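Aln2 (PDB 6P7L) probably takes part in the biosynthesis of the polyketide antibiotic alnumycin, as a noncanonical member of the NTF2-like superfamily with a SnoaL-like domain. Local coordinates at residues A[117-122]-A[138-143]; A[142-147]-A[154-159]. All blocks are in the same frame, centred on the assembly; numbering follows the deposited sequence.

Contact 1. Residues A[117-122]-A[138-143]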
loop_
_atom_site.group_PDB
_atom_site.type_symbol
_atom_site.label_atom_id
_atom_site.label_comp_id
_atom_site.label_asym_id
_atom_site.label_seq_id
_atom_site.Cartn_x
_atom_site.Cartn_y
_atom_site.Cartn_z
ATOM N N SER A 117 -7.259 15.411 8.992
ATOM C CA SER A 117 -6.538 14.550 9.927
ATOM C C SER A 117 -6.390 13.184 9.277
ATOM O O SER A 117 -7.376 12.632 8.774
ATOM C CB SER A 117 -7.293 14.413 11.264
ATOM O OG SER A 117 -7.365 15.640 11.952
ATOM N N THR A 118 -5.181 12.637 9.298
ATOM C CA THR A 118 -4.956 11.284 8.817
ATOM C C THR A 118 -4.218 10.448 9.863
ATOM O O THR A 118 -3.525 10.960 10.753
ATOM C CB THR A 118 -4.172 11.262 7.492
ATOM O OG1 THR A 118 -2.810 11.616 7.764
ATOM C CG2 THR A 118 -4.781 12.206 6.433
ATOM N N SER A 119 -4.381 9.131 9.757
ATOM C CA SER A 119 -3.628 8.167 10.554
ATOM C C SER A 119 -3.314 7.021 9.614
ATOM O O SER A 119 -4.140 6.646 8.765
ATOM C CB SER A 119 -4.401 7.680 11.792
ATOM O OG SER A 119 -5.387 6.700 11.461
ATOM N N TYR A 120 -2.106 6.496 9.737
ATOM C CA TYR A 120 -1.714 5.436 8.816
ATOM C C TYR A 120 -0.537 4.660 9.371
ATOM O O TYR A 120 0.129 5.078 10.325
ATOM C CB TYR A 120 -1.351 5.994 7.452
ATOM C CG TYR A 120 -0.372 7.137 7.434
ATOM C CD1 TYR A 120 -0.800 8.447 7.641
ATOM C CD2 TYR A 120 0.976 6.919 7.168
ATOM C CE1 TYR A 120 0.087 9.512 7.558
ATOM C CE2 TYR A 120 1.882 7.965 7.073
ATOM C CZ TYR A 120 1.428 9.271 7.291
ATOM O OH TYR A 120 2.314 10.327 7.215
ATOM N N TYR A 121 -0.311 3.499 8.758
ATOM C CA TYR A 121 0.878 2.709 8.999
ATOM C C TYR A 121 1.988 3.161 8.045
ATOM O O TYR A 121 1.726 3.465 6.883
ATOM C CB TYR A 121 0.607 1.235 8.726
ATOM C CG TYR A 121 -0.481 0.571 9.570
ATOM C CD1 TYR A 121 -1.028 1.198 10.668
ATOM C CD2 TYR A 121 -0.935 -0.700 9.257
ATOM C CE1 TYR A 121 -1.994 0.563 11.457
ATOM C CE2 TYR A 121 -1.900 -1.328 10.009
ATOM C CZ TYR A 121 -2.408 -0.692 11.126
ATOM O OH TYR A 121 -3.330 -1.339 11.914
ATOM N N ALA A 122 3.227 3.118 8.513
ATOM C CA ALA A 122 4.372 3.414 7.670
ATOM C C ALA A 122 5.550 2.522 8.016
ATOM O O ALA A 122 5.756 2.134 9.166
ATOM C CB ALA A 122 4.806 4.886 7.770
ATOM N N THR A 138 8.008 -0.793 12.000
ATOM C CA THR A 138 6.830 -0.102 11.531
ATOM C C THR A 138 6.462 1.020 12.500
ATOM O O THR A 138 6.860 1.039 13.665
ATOM C CB THR A 138 5.693 -1.088 11.343
ATOM O OG1 THR A 138 5.487 -1.809 12.539
ATOM C CG2 THR A 138 6.015 -2.087 10.263
ATOM N N CYS A 139 5.754 2.007 11.961
ATOM C CA CYS A 139 5.300 3.184 12.687
ATOM C C CYS A 139 3.806 3.374 12.490
ATOM O O CYS A 139 3.239 3.042 11.442
ATOM C CB CYS A 139 5.999 4.475 12.174
ATOM S SG CYS A 139 7.770 4.533 12.489
ATOM N N PHE A 140 3.188 3.979 13.486
ATOM C CA PHE A 140 1.843 4.505 13.359
ATOM C C PHE A 140 1.944 6.013 13.362
ATOM O O PHE A 140 2.467 6.606 14.318
ATOM C CB PHE A 140 0.960 4.045 14.486
ATOM C CG PHE A 140 -0.496 4.333 14.255
ATOM C CD1 PHE A 140 -1.059 5.540 14.622
ATOM C CD2 PHE A 140 -1.294 3.391 13.642
ATOM C CE1 PHE A 140 -2.411 5.793 14.420
ATOM C CE2 PHE A 140 -2.673 3.648 13.426
ATOM C CZ PHE A 140 -3.202 4.845 13.820
ATOM N N VAL A 141 1.437 6.627 12.294
ATOM C CA VAL A 141 1.640 8.042 12.027
ATOM C C VAL A 141 0.300 8.761 12.078
ATOM O O VAL A 141 -0.709 8.264 11.559
ATOM C CB VAL A 141 2.323 8.271 10.667
ATOM C CG1 VAL A 141 2.658 9.736 10.542
ATOM C CG2 VAL A 141 3.559 7.451 10.567
ATOM N N ARG A 142 0.296 9.934 12.708
ATOM C CA ARG A 142 -0.859 10.827 12.708
ATOM C C ARG A 142 -0.415 12.182 12.165
ATOM O O ARG A 142 0.511 12.804 12.701
ATOM C CB ARG A 142 -1.483 10.971 14.102
ATOM C CG ARG A 142 -2.175 9.728 14.596
ATOM C CD ARG A 142 -3.119 10.021 15.721
ATOM N NE ARG A 142 -4.030 8.893 15.929
ATOM C CZ ARG A 142 -3.731 7.795 16.603
ATOM N NH1 ARG A 142 -2.536 7.653 17.153
ATOM N NH2 ARG A 142 -4.638 6.842 16.721
ATOM N N ASP A 143 -1.098 12.655 11.118
ATOM C CA ASP A 143 -0.810 13.941 10.508
ATOM C C ASP A 143 -2.013 14.874 10.594
ATOM O O ASP A 143 -3.166 14.432 10.629
ATOM C CB ASP A 143 -0.491 13.813 8.997
ATOM C CG ASP A 143 0.880 13.255 8.702
ATOM O OD1 ASP A 143 1.768 13.295 9.585
ATOM O OD2 ASP A 143 1.018 12.739 7.548
#

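Contact 2. Residues A[142-147]-A[154-159]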
loop_
_atom_site.group_PDB
_atom_site.type_symbol
_atom_site.label_atom_id
_atom_site.label_comp_id
_atom_site.label_asym_id
_atom_site.label_seq_id
_atom_site.Cartn_x
_atom_site.Cartn_y
_atom_site.Cartn_z
ATOM N N ARG A 142 0.296 9.934 12.708
ATOM C CA ARG A 142 -0.859 10.827 12.708
ATOM C C ARG A 142 -0.415 12.182 12.165
ATOM O O ARG A 142 0.511 12.804 12.701
ATOM C CB ARG A 142 -1.483 10.971 14.102
ATOM C CG ARG A 142 -2.175 9.728 14.596
ATOM C CD ARG A 142 -3.119 10.021 15.721
ATOM N NE ARG A 142 -4.030 8.893 15.929
ATOM C CZ ARG A 142 -3.731 7.795 16.603
ATOM N NH1 ARG A 142 -2.536 7.653 17.153
ATOM N NH2 ARG A 142 -4.638 6.842 16.721
ATOM N N ASP A 143 -1.098 12.655 11.118
ATOM C CA ASP A 143 -0.810 13.941 10.508
ATOM C C ASP A 143 -2.013 14.874 10.594
ATOM O O ASP A 143 -3.166 14.432 10.629
ATOM C CB ASP A 143 -0.491 13.813 8.997
ATOM C CG ASP A 143 0.880 13.255 8.702
ATOM O OD1 ASP A 143 1.768 13.295 9.585
ATOM O OD2 ASP A 143 1.018 12.739 7.548
ATOM N N THR A 144 -1.758 16.174 10.544
ATOM C CA THR A 144 -2.796 17.118 10.153
ATOM C C THR A 144 -2.285 17.866 8.931
ATOM O O THR A 144 -1.087 18.210 8.850
ATOM C CB THR A 144 -3.184 18.122 11.255
ATOM O OG1 THR A 144 -2.127 19.064 11.438
ATOM C CG2 THR A 144 -3.501 17.401 12.542
ATOM N N LEU A 145 -3.188 18.066 7.974
ATOM C CA LEU A 145 -2.918 18.816 6.759
ATOM C C LEU A 145 -3.842 20.022 6.699
ATOM O O LEU A 145 -4.982 19.996 7.191
ATOM C CB LEU A 145 -3.115 17.956 5.493
ATOM C CG LEU A 145 -2.543 16.549 5.554
ATOM C CD1 LEU A 145 -3.028 15.703 4.376
ATOM C CD2 LEU A 145 -1.047 16.609 5.626
ATOM N N VAL A 146 -3.344 21.083 6.072
ATOM C CA VAL A 146 -4.117 22.302 5.905
ATOM C C VAL A 146 -3.956 22.770 4.469
ATOM O O VAL A 146 -2.981 22.448 3.794
ATOM C CB VAL A 146 -3.693 23.401 6.889
ATOM C CG1 VAL A 146 -3.979 22.978 8.317
ATOM C CG2 VAL A 146 -2.209 23.784 6.692
ATOM N N ARG A 147 -4.921 23.551 4.010
ATOM C CA ARG A 147 -4.926 24.067 2.646
ATOM C C ARG A 147 -4.362 25.486 2.631
ATOM O O ARG A 147 -4.817 26.343 3.391
ATOM C CB ARG A 147 -6.348 24.048 2.088
ATOM C CG ARG A 147 -6.451 24.219 0.597
ATOM C CD ARG A 147 -7.891 23.966 0.165
ATOM N NE ARG A 147 -8.314 22.605 0.514
ATOM C CZ ARG A 147 -7.927 21.523 -0.149
ATOM N NH1 ARG A 147 -7.115 21.681 -1.185
ATOM N NH2 ARG A 147 -8.341 20.296 0.220
ATOM N N SER A 154 1.517 20.057 5.011
ATOM C CA SER A 154 1.611 19.407 6.315
ATOM C C SER A 154 1.689 20.455 7.423
ATOM O O SER A 154 2.487 21.398 7.339
ATOM C CB SER A 154 2.830 18.499 6.356
ATOM O OG SER A 154 2.567 17.203 5.845
ATOM N N ARG A 155 0.839 20.307 8.444
ATOM C CA ARG A 155 0.873 21.155 9.639
ATOM C C ARG A 155 1.466 20.464 10.856
ATOM O O ARG A 155 2.194 21.091 11.636
ATOM C CB ARG A 155 -0.530 21.658 9.978
ATOM C CG ARG A 155 -0.576 22.521 11.233
ATOM C CD ARG A 155 -1.954 23.183 11.415
ATOM N NE ARG A 155 -2.826 22.410 12.300
ATOM C CZ ARG A 155 -4.098 22.702 12.544
ATOM N NH1 ARG A 155 -4.659 23.754 11.970
ATOM N NH2 ARG A 155 -4.811 21.937 13.361
ATOM N N SER A 156 1.186 19.175 11.021
ATOM C CA SER A 156 1.602 18.401 12.178
ATOM C C SER A 156 1.918 17.006 11.685
ATOM O O SER A 156 1.236 16.509 10.792
ATOM C CB SER A 156 0.438 18.324 13.243
ATOM O OG SER A 156 0.652 17.311 14.215
ATOM N N ARG A 157 2.967 16.388 12.220
ATOM C CA ARG A 157 3.232 14.975 11.978
ATOM C C ARG A 157 3.697 14.393 13.313
ATOM O O ARG A 157 4.617 14.944 13.933
ATOM C CB ARG A 157 4.291 14.769 10.897
ATOM C CG ARG A 157 4.710 13.320 10.724
ATOM C CD ARG A 157 5.298 12.991 9.362
ATOM N NE ARG A 157 4.282 13.168 8.355
ATOM C CZ ARG A 157 4.494 13.388 7.057
ATOM N NH1 ARG A 157 5.733 13.405 6.563
ATOM N NH2 ARG A 157 3.443 13.591 6.263
ATOM N N VAL A 158 3.076 13.300 13.753
ATOM C CA VAL A 158 3.474 12.616 14.995
ATOM C C VAL A 158 3.719 11.150 14.662
ATOM O O VAL A 158 2.814 10.466 14.176
ATOM C CB VAL A 158 2.395 12.743 16.084
ATOM C CG1 VAL A 158 2.795 11.969 17.356
ATOM C CG2 VAL A 158 2.111 14.215 16.414
ATOM N N ILE A 159 4.924 10.665 14.919
ATOM C CA ILE A 159 5.327 9.299 14.591
ATOM C C ILE A 159 5.444 8.505 15.887
ATOM O O ILE A 159 6.167 8.917 16.801
ATOM C CB ILE A 159 6.665 9.292 13.835
ATOM C CG1 ILE A 159 6.488 10.001 12.483
ATOM C CG2 ILE A 159 7.169 7.885 13.651
ATOM C CD1 ILE A 159 7.777 10.379 11.830
#

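Contact 1. Residues A[117-122]-A[138-143]
Tyr-120 and Val-141 face each other across the antiparallel beta hairpin of strands 116-127 and 133-148, part of the sheet of the NTF2-like (SnoaL-like) fold. Thr-118 with Asp-143, Tyr-120 with Val-141 and Ala-122 with Cys-139 are its hydrogen-bonded pairs, and their side chains share one face of the sheet. The main bump on that face is the Tyr-120 ring. Its CG stands between the backbone N and the carbonyl carbon (chi1 50°), and the ring leans over the partner strand. Val-141 fits under it: CB lies over one ring face, 3.8 Å from the centroid and displaced toward the rim, a CH-pi contact. The branched valine then fills both flanks. CG1 runs to the phenol end, 3.5 Å from Tyr-120 CZ, while CG2 packs against the small Ala-122, 4.0 Å from its CB. On the other face the Phe-140 ring is wedged between two neighbours. Its CZ meets Ser-119 CB at 3.7 Å, a small side chain beside a bulky ring, and its CD2 touches Tyr-121 CE1 at 3.6 Å, rim to rim with the planes 59° apart. This face is part of a subunit interface: His-49 of the second subunit packs against both rings, and Tyr-121 OH is hydrogen-bonded to Asp-52 of that subunit. Back on the Tyr-120 face, Tyr-44 OH bonds to both Thr-118 OG1 and Asp-143 OD2, joining the hairpin to helix 34-52. A tyrosine suits position 120 because its ring covers the valine while its hydroxyl serves the aspartate: Tyr-120 OH donates to Asp-143 OD2 over 2.8 Å, arriving 35° out of the carboxylate plane.

Contact 2. Residues A[142-147]-A[154-159]
Two backbone hydrogen bonds join Arg-142 to Val-158 in the antiparallel hairpin of strands 133-148 and 151-161, where segments 142-147 and 154-159 approach to 4.6 Å between their axes. The regular register ends at Thr-144. Both Arg-155 and Ser-156 lie opposite it, a classic beta bulge, and Arg-155 has the backbone angles of its first position (phi -105°, psi -37°). Thr-144 O accepts from both amides, Arg-155 N at 2.9 Å and the longer Ser-156 N at 3.3 Å, the two arriving from the same face of the carbonyl plane. Beyond the bulge Leu-145 pairs with Ser-154, one residue out of step. Above the bulge the side chains pack closely: Thr-144 OG1 rests against Ser-156 CB at 3.2 Å, and the Arg-155 chain crosses Val-146 at about a right angle, with CD 3.7 Å from Val-146 CG1. Here the long aliphatic part of an arginine covers a valine, while its charged end stays at the surface. On the face of Leu-145 and Ser-154, Leu-145 CD2 touches Ser-154 OG, whose polar partner is Gln-47 of helix 34-52. Next along this face Arg-157 lies beside Asp-143, both pointing the same way. A bend at chi3 (-65°) sets NE beside the carboxylate, and in a salt bridge the guanidinium grips it side-on: NE reaches Asp-143 OD1 on its syn side at 2.8 Å, and NH2 reaches Asp-143 OD2 from above the carboxylate plane at 2.9 Å. Tyr-44 OH also bonds to OD2, Gln-47 OE1 accepts from NH2, and a glycerol, probably from the crystallisation liquor, binds NH1. Two bonds to different oxygens fix the guanidinium's rotation, and opposite charges meeting on a buried face should largely balance, with NH1 turned to what may be a pocket.

How the contacts relate
From the N terminus, the chain passes through segment 117-122, turns, and comes back along 138-143, so contact 1 closes a loop of fifteen residues. Arg-142 and Asp-143 belong to both contacts: the chain continues directly into 142-147, turns again, and returns along 154-159, where contact 2 closes a shorter loop of six. The loops follow one another, neither nesting nor crossing. Together they make a meander of strands 116-127, 133-148 and 151-161, with 133-148 in the middle. The contacts also touch: Tyr-120 OH of one outer strand lies 3.6 Å from Arg-157 NH2 of the other, across the middle strand, and Cys-139 SG of the middle strand lies 3.6 Å from Ile-159 CG2. Helix 34-52 covers the Asp-143 face of both.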